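Local coordinates for protein nucleoporin NUP159 (Saccharomyces cerevisiae, PDB 1XIP) that serves as a component of the nuclear pore complex, its N-terminal beta-propeller domain tethering the helicase Dbp5 to the pore for mRNA export, at residues K25-S30 with R69-S74; N336-A341 with Y367-E372; K20-K25 with L375-L380; G63-L68 with D343-G348; L51-S56 with I91-H96. One frame throughout, in Å; residues are numbered along the deposited sequence.

Interaction 1. Residues K25-S30 with R69-S74; sequences KQILPS and RDHITS
Lys-25 bends at chi3 (-143°), which takes its CE toward the carbonyl of His-71, while His-71 holds CG anti to its own backbone N and beside its carbonyl carbon (chi1 177°). The methylene CD of the lysine lies over one face of the imidazole, 4.1 Å from the centroid of His-71 and offset toward the rim: a CH-pi contact. Ile-27 comes at the ring edge instead, its CG2 4.0 Å from CD2 of His-71. The same methyl meets Ile-72 CD1, and that CD1 also packs 3.8 Å from Lys-25 CB. The rotation of the imidazole is set by a hydrogen bond between its ND1 and Thr-77 O. At its far end the lysine reaches the last turn of helix 65-73. NZ donates to His-71 O (2.9 Å), arriving nearly along the C=O axis, and to Ser-74 O (2.8 Å), just where the chain leaves helical geometry. Asp-75 adds a salt bridge through OD2. A positive charge set against the C-terminal carbonyls of a helix, with a carboxylate alongside, is likely to be well stabilised, and it ties strand 18-26 to that helix end.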
# COMPACT_ATOMS: atom_id res chain seq x y z
N LYS A 25 12.30 12.13 -10.32
CA LYS A 25 13.12 13.15 -9.67
C LYS A 25 13.06 13.00 -8.15
O LYS A 25 12.04 12.55 -7.59
CB LYS A 25 12.68 14.55 -10.09
CG LYS A 25 13.46 15.08 -11.30
CD LYS A 25 12.78 16.26 -11.98
CE LYS A 25 12.95 16.20 -13.49
NZ LYS A 25 12.81 17.54 -14.10
N GLN A 26 14.16 13.35 -7.48
CA GLN A 26 14.16 13.43 -6.04
C GLN A 26 13.43 14.69 -5.67
O GLN A 26 13.82 15.77 -6.08
CB GLN A 26 15.56 13.47 -5.46
CG GLN A 26 15.53 13.56 -3.92
CD GLN A 26 16.82 13.17 -3.28
OE1 GLN A 26 17.88 13.63 -3.68
NE2 GLN A 26 16.75 12.34 -2.26
N ILE A 27 12.35 14.55 -4.92
CA ILE A 27 11.55 15.68 -4.51
C ILE A 27 11.61 15.90 -3.01
O ILE A 27 11.16 16.94 -2.50
CB ILE A 27 10.08 15.55 -4.97
CG1 ILE A 27 9.41 14.34 -4.30
CG2 ILE A 27 10.01 15.52 -6.53
CD1 ILE A 27 7.91 14.49 -4.14
N LEU A 28 12.18 14.92 -2.29
CA LEU A 28 12.27 15.00 -0.84
C LEU A 28 13.54 14.34 -0.35
O LEU A 28 14.14 13.57 -1.07
CB LEU A 28 11.04 14.34 -0.20
CG LEU A 28 9.69 15.02 -0.37
CD1 LEU A 28 8.58 14.08 0.13
CD2 LEU A 28 9.69 16.30 0.42
N PRO A 29 13.96 14.59 0.88
CA PRO A 29 15.17 13.93 1.39
C PRO A 29 14.98 12.41 1.58
O PRO A 29 13.86 11.92 1.79
CB PRO A 29 15.43 14.63 2.73
CG PRO A 29 14.12 15.18 3.14
CD PRO A 29 13.35 15.49 1.88
N SER A 30 16.10 11.69 1.46
CA SER A 30 16.18 10.24 1.60
C SER A 30 16.10 9.80 3.06
O SER A 30 16.41 10.55 3.97
CB SER A 30 17.49 9.76 0.98
OG SER A 30 17.68 8.37 1.18
N ARG A 69 3.44 17.29 -11.27
CA ARG A 69 3.42 16.67 -12.58
C ARG A 69 4.45 17.35 -13.49
O ARG A 69 5.31 16.68 -14.05
CB ARG A 69 2.02 16.73 -13.19
CG ARG A 69 1.82 15.73 -14.31
CD ARG A 69 1.52 16.39 -15.65
NE ARG A 69 1.80 15.56 -16.83
CZ ARG A 69 0.88 14.90 -17.53
NH1 ARG A 69 -0.41 14.94 -17.17
NH2 ARG A 69 1.24 14.18 -18.60
N ASP A 70 4.38 18.67 -13.60
CA ASP A 70 5.21 19.45 -14.50
C ASP A 70 6.69 19.40 -14.13
O ASP A 70 7.56 19.41 -15.01
CB ASP A 70 4.74 20.90 -14.51
CG ASP A 70 3.47 21.11 -15.30
OD1 ASP A 70 2.93 20.13 -15.86
OD2 ASP A 70 2.91 22.23 -15.41
N HIS A 71 6.96 19.38 -12.83
CA HIS A 71 8.33 19.26 -12.33
C HIS A 71 8.96 17.93 -12.78
O HIS A 71 10.11 17.88 -13.21
CB HIS A 71 8.36 19.39 -10.80
CG HIS A 71 9.73 19.20 -10.21
ND1 HIS A 71 10.77 20.08 -10.44
CD2 HIS A 71 10.23 18.22 -9.42
CE1 HIS A 71 11.85 19.65 -9.81
NE2 HIS A 71 11.55 18.53 -9.18
N ILE A 72 8.18 16.86 -12.68
CA ILE A 72 8.68 15.52 -12.98
C ILE A 72 8.82 15.29 -14.49
O ILE A 72 9.80 14.70 -14.94
CB ILE A 72 7.74 14.47 -12.37
CG1 ILE A 72 7.71 14.58 -10.84
CG2 ILE A 72 8.09 13.08 -12.86
CD1 ILE A 72 8.93 14.07 -10.12
N THR A 73 7.86 15.77 -15.27
CA THR A 73 7.80 15.45 -16.70
C THR A 73 8.58 16.42 -17.60
O THR A 73 9.10 16.01 -18.64
CB THR A 73 6.33 15.27 -17.18
OG1 THR A 73 5.54 16.41 -16.84
CG2 THR A 73 5.68 14.15 -16.40
N SER A 74 8.65 17.68 -17.21
CA SER A 74 9.51 18.65 -17.91
C SER A 74 10.76 18.95 -17.06
O SER A 74 10.93 18.40 -15.96
CB SER A 74 8.74 19.93 -18.25
OG SER A 74 8.57 20.77 -17.12

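Interaction 2. Residues N336-A341 with Y367-E372; sequences NPIGVA and YILNNE
Ile-338 and Gly-339 sit together opposite Leu-369, which makes a classic beta bulge in the antiparallel pairing of strands 337-343 and 365-370, two neighbours in a four-stranded blade of the propeller. The packing is tight around the bulge. Leu-369 O takes the amide of Ile-338 and, more weakly, that of Gly-339 at 3.5 Å from its N, while Leu-369 N returns a nearly straight bond to Gly-339 O (2.9 Å, 178° at the hydrogen). Ile-338 has CG1 between its backbone N and carbonyl carbon (chi1 69°), which lays CG1 3.4 Å from Leu-369 O and 3.3 Å from Asn-370 O; Phe-31 and Arg-275 touch this isoleucine as well. Beyond the bulge, Asn-371 OD1 accepts from Asn-336 N at 3.0 Å, the donor standing above the plane of the amide carbonyl. A weak bond from Asn-371 N to Asn-336 O closes this end. The opposite end is held by the hydrogen-bonded pair of Ala-341 and Tyr-367, where Tyr-367 N lies 2.8 Å from Ala-341 O. The tyrosine ring leads away from the pair, toward helix 65-73. The looser side is the face carrying Val-340, the one partly exposed residue among those in touch. Its CG1 stays 4.5 Å from Ile-368 CG1, a slack fit beside the bulge. Farther along that side the packing closes up again, where CB of Pro-337 rests 3.8 Å from CG2 of Ile-368.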
# COMPACT_ATOMS: atom_id res chain seq x y z
N ASN A 336 12.59 0.67 -3.04
CA ASN A 336 11.20 0.22 -2.91
C ASN A 336 10.26 1.41 -2.62
O ASN A 336 10.73 2.49 -2.25
CB ASN A 336 11.07 -0.83 -1.82
CG ASN A 336 12.38 -1.31 -1.36
OD1 ASN A 336 12.82 -2.39 -1.77
ND2 ASN A 336 13.08 -0.50 -0.53
N PRO A 337 8.95 1.23 -2.82
CA PRO A 337 8.00 2.33 -2.63
C PRO A 337 7.71 2.58 -1.15
O PRO A 337 7.69 1.65 -0.37
CB PRO A 337 6.74 1.84 -3.35
CG PRO A 337 6.82 0.35 -3.32
CD PRO A 337 8.28 0.00 -3.27
N ILE A 338 7.48 3.84 -0.80
CA ILE A 338 7.01 4.16 0.54
C ILE A 338 5.62 4.82 0.46
O ILE A 338 4.98 5.06 1.48
CB ILE A 338 8.02 5.08 1.27
CG1 ILE A 338 8.04 6.47 0.64
CG2 ILE A 338 9.42 4.46 1.28
CD1 ILE A 338 8.87 7.46 1.39
N GLY A 339 5.18 5.09 -0.78
CA GLY A 339 3.82 5.55 -1.06
C GLY A 339 3.49 5.41 -2.54
O GLY A 339 4.40 5.41 -3.40
N VAL A 340 2.18 5.30 -2.84
CA VAL A 340 1.68 5.11 -4.21
C VAL A 340 0.36 5.86 -4.31
O VAL A 340 -0.42 5.87 -3.39
CB VAL A 340 1.45 3.60 -4.52
CG1 VAL A 340 1.00 3.39 -5.93
CG2 VAL A 340 2.68 2.77 -4.27
N ALA A 341 0.09 6.51 -5.43
CA ALA A 341 -1.17 7.25 -5.55
C ALA A 341 -1.57 7.45 -7.01
O ALA A 341 -0.74 7.26 -7.90
CB ALA A 341 -1.08 8.58 -4.82
N TYR A 367 1.66 7.60 -9.37
CA TYR A 367 2.82 8.23 -8.74
C TYR A 367 3.35 7.28 -7.70
O TYR A 367 2.56 6.75 -6.86
CB TYR A 367 2.42 9.51 -8.04
CG TYR A 367 2.07 10.67 -8.93
CD1 TYR A 367 1.31 10.51 -10.11
CD2 TYR A 367 2.45 11.97 -8.59
CE1 TYR A 367 0.97 11.59 -10.90
CE2 TYR A 367 2.10 13.05 -9.36
CZ TYR A 367 1.37 12.87 -10.52
OH TYR A 367 1.05 13.97 -11.28
N ILE A 368 4.67 7.04 -7.73
CA ILE A 368 5.33 6.13 -6.78
C ILE A 368 6.50 6.85 -6.09
O ILE A 368 7.36 7.43 -6.78
CB ILE A 368 5.84 4.85 -7.51
CG1 ILE A 368 4.69 4.17 -8.30
CG2 ILE A 368 6.50 3.89 -6.53
CD1 ILE A 368 5.07 2.92 -9.07
N LEU A 369 6.52 6.80 -4.75
CA LEU A 369 7.55 7.45 -3.92
C LEU A 369 8.53 6.43 -3.28
O LEU A 369 8.11 5.48 -2.62
CB LEU A 369 6.90 8.27 -2.80
CG LEU A 369 7.41 9.70 -2.58
CD1 LEU A 369 7.13 10.17 -1.16
CD2 LEU A 369 8.89 9.82 -2.90
N ASN A 370 9.83 6.70 -3.47
CA ASN A 370 10.99 5.90 -2.99
C ASN A 370 11.25 5.92 -1.52
O ASN A 370 10.90 6.88 -0.85
CB ASN A 370 12.28 6.42 -3.62
CG ASN A 370 12.69 5.64 -4.83
OD1 ASN A 370 13.74 5.89 -5.42
ND2 ASN A 370 11.86 4.68 -5.22
N ASN A 371 12.09 5.01 -1.06
CA ASN A 371 12.82 5.12 0.20
C ASN A 371 13.87 6.21 0.15
O ASN A 371 14.52 6.50 1.16
CB ASN A 371 13.46 3.79 0.59
CG ASN A 371 14.39 3.22 -0.51
OD1 ASN A 371 13.95 2.91 -1.62
ND2 ASN A 371 15.68 3.09 -0.18
N GLU A 372 14.06 6.82 -1.02
CA GLU A 372 15.01 7.92 -1.16
C GLU A 372 14.38 9.29 -1.49
O GLU A 372 15.08 10.19 -1.89
CB GLU A 372 16.06 7.59 -2.23
CG GLU A 372 16.78 6.27 -1.99
CD GLU A 372 18.04 6.13 -2.83
OE1 GLU A 372 17.96 6.32 -4.07
OE2 GLU A 372 19.12 5.82 -2.25

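Interaction 3. Residues K20-K25 with L375-L380; sequences KFLGQK and LQIVGL
Leu-22 and Gly-23 share one acceptor, Ile-377 O: Leu-22 N is bonded at 2.9 Å and Gly-23 N only weakly at 3.4 Å, a classic beta bulge. Gly-23 O repays the strand by accepting Ile-377 N (2.9 Å). With phi at 160°, a CB on Gly-23 would run into the carbonyl oxygen of Leu-22. Either side of the bulge the backbone is satisfied in pairs, Lys-20 exchanging bonds with Gly-379 and Lys-25 with Leu-375; Lys-25 O also receives a weak bond from Ser-374 OG. Gln-376 holds CG anti to its backbone N (chi1 -179°) and runs extended beyond it; NE2 is satisfied by Val-324 O and meets the edge of the Phe-21 ring in its plane, 3.6 Å from CD1, the amide turned 58° from the ring. Gln-24 crosses obliquely, its OE1 3.2 Å from Gln-376 CB. A leucine in place of Gln-376 would probably leave Val-324 O without this donor and the Phe-21 edge without its amide neighbour. Leu-22 CB packs 3.7 Å from Ile-377 CG2. An N-terminal strand bonded outside strands from the end of the domain is the closure typical of a beta-propeller, one blade being built from both its ends.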
# COMPACT_ATOMS: atom_id res chain seq x y z
N LYS A 20 4.02 3.59 -19.44
CA LYS A 20 4.82 4.60 -20.11
C LYS A 20 5.53 5.42 -19.04
O LYS A 20 4.87 6.08 -18.23
CB LYS A 20 3.95 5.50 -20.98
CG LYS A 20 4.61 5.92 -22.29
CD LYS A 20 5.37 7.25 -22.16
CE LYS A 20 6.49 7.37 -23.21
NZ LYS A 20 6.17 8.31 -24.34
N PHE A 21 6.86 5.34 -19.01
CA PHE A 21 7.67 6.05 -18.03
C PHE A 21 7.63 7.55 -18.28
O PHE A 21 8.21 8.05 -19.25
CB PHE A 21 9.11 5.58 -18.06
CG PHE A 21 9.98 6.28 -17.06
CD1 PHE A 21 9.86 6.00 -15.68
CD2 PHE A 21 10.94 7.22 -17.47
CE1 PHE A 21 10.68 6.65 -14.74
CE2 PHE A 21 11.76 7.87 -16.53
CZ PHE A 21 11.64 7.59 -15.18
N LEU A 22 6.94 8.27 -17.42
CA LEU A 22 6.77 9.68 -17.63
C LEU A 22 7.93 10.52 -17.07
O LEU A 22 8.29 11.54 -17.66
CB LEU A 22 5.41 10.15 -17.11
CG LEU A 22 4.38 10.54 -18.18
CD1 LEU A 22 4.40 9.60 -19.36
CD2 LEU A 22 3.00 10.60 -17.60
N GLY A 23 8.52 10.08 -15.96
CA GLY A 23 9.72 10.72 -15.41
C GLY A 23 9.98 10.44 -13.93
O GLY A 23 9.16 9.81 -13.24
N GLN A 24 11.12 10.93 -13.44
CA GLN A 24 11.58 10.63 -12.09
C GLN A 24 12.53 11.71 -11.56
O GLN A 24 13.45 12.11 -12.26
CB GLN A 24 12.33 9.33 -12.09
CG GLN A 24 12.58 8.77 -10.74
CD GLN A 24 12.64 7.26 -10.79
OE1 GLN A 24 11.89 6.58 -10.06
NE2 GLN A 24 13.51 6.73 -11.67
N LYS A 25 12.30 12.13 -10.32
CA LYS A 25 13.12 13.15 -9.67
C LYS A 25 13.06 13.00 -8.15
O LYS A 25 12.04 12.55 -7.59
CB LYS A 25 12.68 14.55 -10.09
CG LYS A 25 13.46 15.08 -11.30
CD LYS A 25 12.78 16.26 -11.98
CE LYS A 25 12.95 16.20 -13.49
NZ LYS A 25 12.81 17.54 -14.10
N LEU A 375 10.46 10.43 -6.71
CA LEU A 375 9.11 10.18 -7.17
C LEU A 375 9.12 9.85 -8.64
O LEU A 375 9.74 10.54 -9.44
CB LEU A 375 8.18 11.38 -6.90
CG LEU A 375 6.67 11.08 -7.12
CD1 LEU A 375 5.86 11.51 -5.97
CD2 LEU A 375 6.13 11.69 -8.38
N GLN A 376 8.38 8.81 -8.98
CA GLN A 376 8.27 8.33 -10.34
C GLN A 376 6.81 8.47 -10.82
O GLN A 376 5.87 8.17 -10.06
CB GLN A 376 8.69 6.88 -10.35
CG GLN A 376 8.66 6.23 -11.68
CD GLN A 376 8.95 4.73 -11.61
OE1 GLN A 376 9.12 4.16 -10.50
NE2 GLN A 376 9.02 4.08 -12.78
N ILE A 377 6.62 8.96 -12.05
CA ILE A 377 5.29 8.95 -12.65
C ILE A 377 5.25 7.97 -13.80
O ILE A 377 6.08 8.01 -14.71
CB ILE A 377 4.84 10.35 -13.15
CG1 ILE A 377 4.74 11.35 -12.00
CG2 ILE A 377 3.50 10.25 -13.89
CD1 ILE A 377 4.29 12.74 -12.44
N VAL A 378 4.25 7.09 -13.76
CA VAL A 378 4.11 6.02 -14.73
C VAL A 378 2.66 5.98 -15.27
O VAL A 378 1.70 5.80 -14.52
CB VAL A 378 4.53 4.65 -14.09
CG1 VAL A 378 4.29 3.54 -14.99
CG2 VAL A 378 6.00 4.66 -13.73
N GLY A 379 2.50 6.20 -16.56
CA GLY A 379 1.18 6.11 -17.16
C GLY A 379 0.86 4.68 -17.57
O GLY A 379 1.62 4.08 -18.32
N LEU A 380 -0.24 4.13 -17.06
CA LEU A 380 -0.67 2.80 -17.49
C LEU A 380 -1.65 2.93 -18.63
O LEU A 380 -2.69 3.56 -18.48
CB LEU A 380 -1.27 1.98 -16.34
CG LEU A 380 -1.88 0.61 -16.73
CD1 LEU A 380 -0.83 -0.41 -17.25
CD2 LEU A 380 -2.70 0.01 -15.57

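Interaction 4. Residues G63-L68 with D343-G348; sequences GELQLL and DVVTSG
An Asx turn begins at Asp-343, where strand 337-343 runs out, and Leu-65, in the first turn of helix 65-73, packs against it. Asp-343 holds CG anti to its backbone N (chi1 166°), and its carboxylate oxygens take the donors of the turn. OD1 accepts Val-345 N at 3.1 Å, and Thr-346 N weakly. OD2 is met on its syn side by Thr-346 OG1 at 2.6 Å, and Tyr-367 OH supplies OD2 with a second partner. Leu-65 lays CD1 against this structure, 3.6 Å from Asp-343 OD1, 3.7 Å from Thr-346 CG2 and 3.9 Å from Val-345 CG2, its side chain crossing that of Thr-346 at about a right angle. One residue on, the bent chain of Gln-66 brings its amide beside Thr-346 and Ser-347. An alanine in place of Asp-343 would probably leave Val-345 N and the hydroxyls of Thr-346 and Tyr-367 without their acceptor, freeing the turn to shift from Leu-65. Arg-69, one helical turn after Leu-65, bonds to Thr-346 OG1 through NH1. Packing of one blade against the next is the hallmark of a beta-propeller; here it is made by an Asx turn leaving one blade and a helix inserted between two strands of its neighbour.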
# COMPACT_ATOMS: atom_id res chain seq x y z
N GLY A 63 1.52 20.07 -1.43
CA GLY A 63 1.85 20.88 -2.63
C GLY A 63 0.84 20.80 -3.78
O GLY A 63 -0.05 19.96 -3.77
N GLU A 64 0.97 21.67 -4.77
CA GLU A 64 0.10 21.66 -5.94
C GLU A 64 0.40 20.48 -6.88
O GLU A 64 1.57 20.22 -7.22
CB GLU A 64 0.25 22.97 -6.71
CG GLU A 64 -0.86 23.98 -6.48
CD GLU A 64 -2.24 23.52 -7.00
OE1 GLU A 64 -2.31 22.67 -7.97
OE2 GLU A 64 -3.27 24.02 -6.45
N LEU A 65 -0.63 19.76 -7.30
CA LEU A 65 -0.47 18.58 -8.14
C LEU A 65 0.03 18.90 -9.55
O LEU A 65 0.94 18.22 -10.06
CB LEU A 65 -1.79 17.81 -8.24
CG LEU A 65 -1.90 16.28 -8.25
CD1 LEU A 65 -3.13 15.90 -9.06
CD2 LEU A 65 -0.66 15.57 -8.77
N GLN A 66 -0.55 19.90 -10.21
CA GLN A 66 -0.09 20.29 -11.55
C GLN A 66 1.40 20.63 -11.53
O GLN A 66 2.10 20.35 -12.49
CB GLN A 66 -0.89 21.48 -12.09
CG GLN A 66 -0.64 21.81 -13.57
CD GLN A 66 -1.00 20.66 -14.51
OE1 GLN A 66 -0.14 20.14 -15.23
NE2 GLN A 66 -2.27 20.26 -14.50
N LEU A 67 1.86 21.20 -10.42
CA LEU A 67 3.25 21.56 -10.24
C LEU A 67 4.12 20.32 -10.19
O LEU A 67 5.13 20.24 -10.89
CB LEU A 67 3.43 22.38 -8.97
CG LEU A 67 4.13 23.74 -9.03
CD1 LEU A 67 5.29 23.70 -10.02
CD2 LEU A 67 3.15 24.85 -9.41
N LEU A 68 3.73 19.35 -9.38
CA LEU A 68 4.50 18.13 -9.26
C LEU A 68 4.58 17.39 -10.59
O LEU A 68 5.64 16.94 -11.00
CB LEU A 68 3.90 17.25 -8.17
CG LEU A 68 4.54 15.90 -7.92
CD1 LEU A 68 5.97 16.06 -7.44
CD2 LEU A 68 3.68 15.10 -6.91
N ASP A 343 -3.32 9.77 -10.15
CA ASP A 343 -3.58 11.09 -10.68
C ASP A 343 -4.38 10.95 -11.97
O ASP A 343 -3.99 10.25 -12.90
CB ASP A 343 -2.26 11.82 -10.89
CG ASP A 343 -2.38 13.09 -11.75
OD1 ASP A 343 -3.47 13.68 -11.90
OD2 ASP A 343 -1.39 13.58 -12.30
N VAL A 344 -5.51 11.64 -12.01
CA VAL A 344 -6.51 11.51 -13.04
C VAL A 344 -6.81 12.87 -13.69
O VAL A 344 -7.42 12.94 -14.73
CB VAL A 344 -7.80 10.88 -12.41
CG1 VAL A 344 -9.07 11.45 -12.99
CG2 VAL A 344 -7.77 9.38 -12.53
N VAL A 345 -6.33 13.96 -13.07
CA VAL A 345 -6.80 15.31 -13.44
C VAL A 345 -5.82 16.28 -14.12
O VAL A 345 -6.26 17.24 -14.77
CB VAL A 345 -7.46 16.05 -12.24
CG1 VAL A 345 -8.80 15.40 -11.86
CG2 VAL A 345 -6.49 16.14 -11.03
N THR A 346 -4.50 16.05 -13.96
CA THR A 346 -3.48 16.93 -14.57
C THR A 346 -3.48 16.85 -16.11
O THR A 346 -4.02 15.90 -16.69
CB THR A 346 -2.03 16.67 -13.99
OG1 THR A 346 -1.64 15.31 -14.24
CG2 THR A 346 -2.03 16.76 -12.50
N SER A 347 -2.88 17.85 -16.77
CA SER A 347 -2.67 17.82 -18.23
C SER A 347 -1.20 17.79 -18.61
O SER A 347 -0.33 18.12 -17.80
CB SER A 347 -3.36 19.00 -18.91
OG SER A 347 -4.09 19.76 -17.98
N GLY A 348 -0.98 17.37 -19.86
CA GLY A 348 0.35 17.25 -20.42
C GLY A 348 0.65 18.35 -21.42
O GLY A 348 -0.15 18.59 -22.33

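Interaction 5. Residues L51-S56 with I91-H96; sequences LFVAAS and IFVCFH
Val-93 makes the first contact from this strand, sliding past Val-53 in the opposite direction so that its CG1 comes 3.6 Å from Val-53 CB and 3.7 Å from Val-53 O. Its other methyl, CG2, lies farther off, 4.2 Å from Val-53 CG1. Cys-94 turns its side chain away, to Asp-44, and offers only backbone here, its N 4.2 Å from Val-53 CG2. Phe-95 then carries the rest. Its CG is anti to the carbonyl carbon (chi1 -64°), and from there the ring reaches the opposite strand. Val-53 meets it tip to tip, with CG2 over one face and 3.4 Å from CE1 of Phe-95. The edge of the ring is turned to the backbone: Phe-95 CZ lies 3.6 Å from Phe-52 C, which stands near the ring plane. Leu-51 crosses the phenylalanine at about a right angle, its CB 3.7 Å from the same CZ. Val-53 is thus held between a valine and a phenylalanine two residues apart on one strand. The contact is packing of apolar side chains: the two backbones run antiparallel at 169°, yet their axes are 6.8 Å apart and they exchange no hydrogen bonds. Each strand finds its backbone partners elsewhere. Strand 51-56 lies between strands 43-46 and 59-64 of its own blade, whereas strand 90-96 is an edge strand of the next, beside strand 99-104. Asp-44 of strand 43-46 bridges the blades, bonding to Val-53 through its backbone and to Phe-95 N through OD2, and Val-100 of strand 99-104 touches both Val-53 and Phe-95.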
# COMPACT_ATOMS: atom_id res chain seq x y z
N LEU A 51 -4.16 18.43 -5.29
CA LEU A 51 -3.07 18.56 -4.33
C LEU A 51 -2.42 17.20 -4.07
O LEU A 51 -2.99 16.18 -4.42
CB LEU A 51 -3.58 19.14 -2.99
CG LEU A 51 -4.21 20.53 -2.92
CD1 LEU A 51 -4.62 20.79 -1.53
CD2 LEU A 51 -3.29 21.66 -3.40
N PHE A 52 -1.22 17.21 -3.48
CA PHE A 52 -0.57 16.01 -2.94
C PHE A 52 0.04 16.29 -1.58
O PHE A 52 0.46 17.42 -1.30
CB PHE A 52 0.52 15.49 -3.88
CG PHE A 52 1.75 16.38 -3.93
CD1 PHE A 52 2.88 16.10 -3.15
CD2 PHE A 52 1.76 17.50 -4.75
CE1 PHE A 52 4.00 16.94 -3.17
CE2 PHE A 52 2.87 18.33 -4.79
CZ PHE A 52 4.00 18.04 -3.99
N VAL A 53 0.04 15.26 -0.73
CA VAL A 53 0.91 15.19 0.43
C VAL A 53 1.91 14.08 0.21
O VAL A 53 1.58 13.02 -0.36
CB VAL A 53 0.20 14.74 1.73
CG1 VAL A 53 0.36 15.74 2.80
CG2 VAL A 53 -1.21 14.35 1.49
N ALA A 54 3.09 14.28 0.77
CA ALA A 54 4.16 13.31 0.70
C ALA A 54 5.04 13.54 1.90
O ALA A 54 5.12 14.66 2.40
CB ALA A 54 4.95 13.49 -0.57
N ALA A 55 5.65 12.46 2.39
CA ALA A 55 6.63 12.54 3.44
C ALA A 55 7.79 11.57 3.19
O ALA A 55 7.58 10.38 2.94
CB ALA A 55 5.97 12.25 4.77
N SER A 56 9.02 12.08 3.24
CA SER A 56 10.20 11.22 3.18
C SER A 56 11.30 11.85 3.98
O SER A 56 11.38 13.08 4.08
CB SER A 56 10.69 11.04 1.74
OG SER A 56 11.72 10.06 1.67
N ILE A 91 4.35 7.55 8.80
CA ILE A 91 4.03 6.28 8.19
C ILE A 91 2.76 6.35 7.37
O ILE A 91 2.43 5.42 6.63
CB ILE A 91 3.95 5.17 9.27
CG1 ILE A 91 2.86 5.49 10.30
CG2 ILE A 91 5.28 5.03 9.98
CD1 ILE A 91 2.31 4.26 10.97
N PHE A 92 2.06 7.47 7.48
CA PHE A 92 0.72 7.59 6.93
C PHE A 92 0.33 9.03 6.67
O PHE A 92 0.45 9.89 7.52
CB PHE A 92 -0.31 6.96 7.88
CG PHE A 92 -1.72 7.08 7.39
CD1 PHE A 92 -2.27 6.11 6.55
CD2 PHE A 92 -2.51 8.17 7.74
CE1 PHE A 92 -3.58 6.20 6.08
CE2 PHE A 92 -3.83 8.27 7.28
CZ PHE A 92 -4.36 7.28 6.45
N VAL A 93 -0.20 9.26 5.48
CA VAL A 93 -0.47 10.59 4.98
C VAL A 93 -1.70 10.44 4.08
O VAL A 93 -1.81 9.44 3.37
CB VAL A 93 0.78 11.09 4.22
CG1 VAL A 93 0.54 11.28 2.72
CG2 VAL A 93 1.38 12.30 4.90
N CYS A 94 -2.65 11.38 4.16
CA CYS A 94 -3.89 11.25 3.39
C CYS A 94 -4.86 12.42 3.51
O CYS A 94 -4.97 13.03 4.57
CB CYS A 94 -4.60 9.94 3.74
SG CYS A 94 -5.95 10.08 4.92
N PHE A 95 -5.60 12.70 2.43
CA PHE A 95 -6.62 13.75 2.44
C PHE A 95 -7.92 13.23 2.98
O PHE A 95 -8.31 12.11 2.68
CB PHE A 95 -6.84 14.33 1.04
CG PHE A 95 -5.64 15.02 0.48
CD1 PHE A 95 -4.74 14.34 -0.34
CD2 PHE A 95 -5.40 16.35 0.75
CE1 PHE A 95 -3.63 14.98 -0.87
CE2 PHE A 95 -4.30 17.00 0.23
CZ PHE A 95 -3.40 16.31 -0.59
N HIS A 96 -8.61 14.06 3.76
CA HIS A 96 -9.90 13.71 4.34
C HIS A 96 -10.73 14.97 4.51
O HIS A 96 -10.43 15.81 5.35
CB HIS A 96 -9.72 13.03 5.71
CG HIS A 96 -11.01 12.74 6.43
ND1 HIS A 96 -11.43 13.47 7.52
CD2 HIS A 96 -11.97 11.81 6.20
CE1 HIS A 96 -12.59 12.99 7.95
NE2 HIS A 96 -12.94 11.99 7.16

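Overall arrangement
Interactions 2 and 3 lie in one sheet, the blade that closes the propeller, their centres 11 Å apart and joined by Ile-368 O to Gln-376 N (2.8 Å). Interactions 1 and 4 sit on helix 65-73, which covers that blade from the neighbouring one; Ile-72 CG2 touches Ile-377 CD1 at 3.8 Å, linking interaction 1 to 3, and Lys-25 belongs to both. Tyr-367 connects interaction 2 to 4 through its OH, 2.7 Å from Asp-343 OD2. Interaction 5 continues the series to the following blade, about 19 Å from interaction 3 between centres. Residues 20-25 and 375-380 enclose all four other interactions along the chain. The whole domain is the region that interacts with Dbp5.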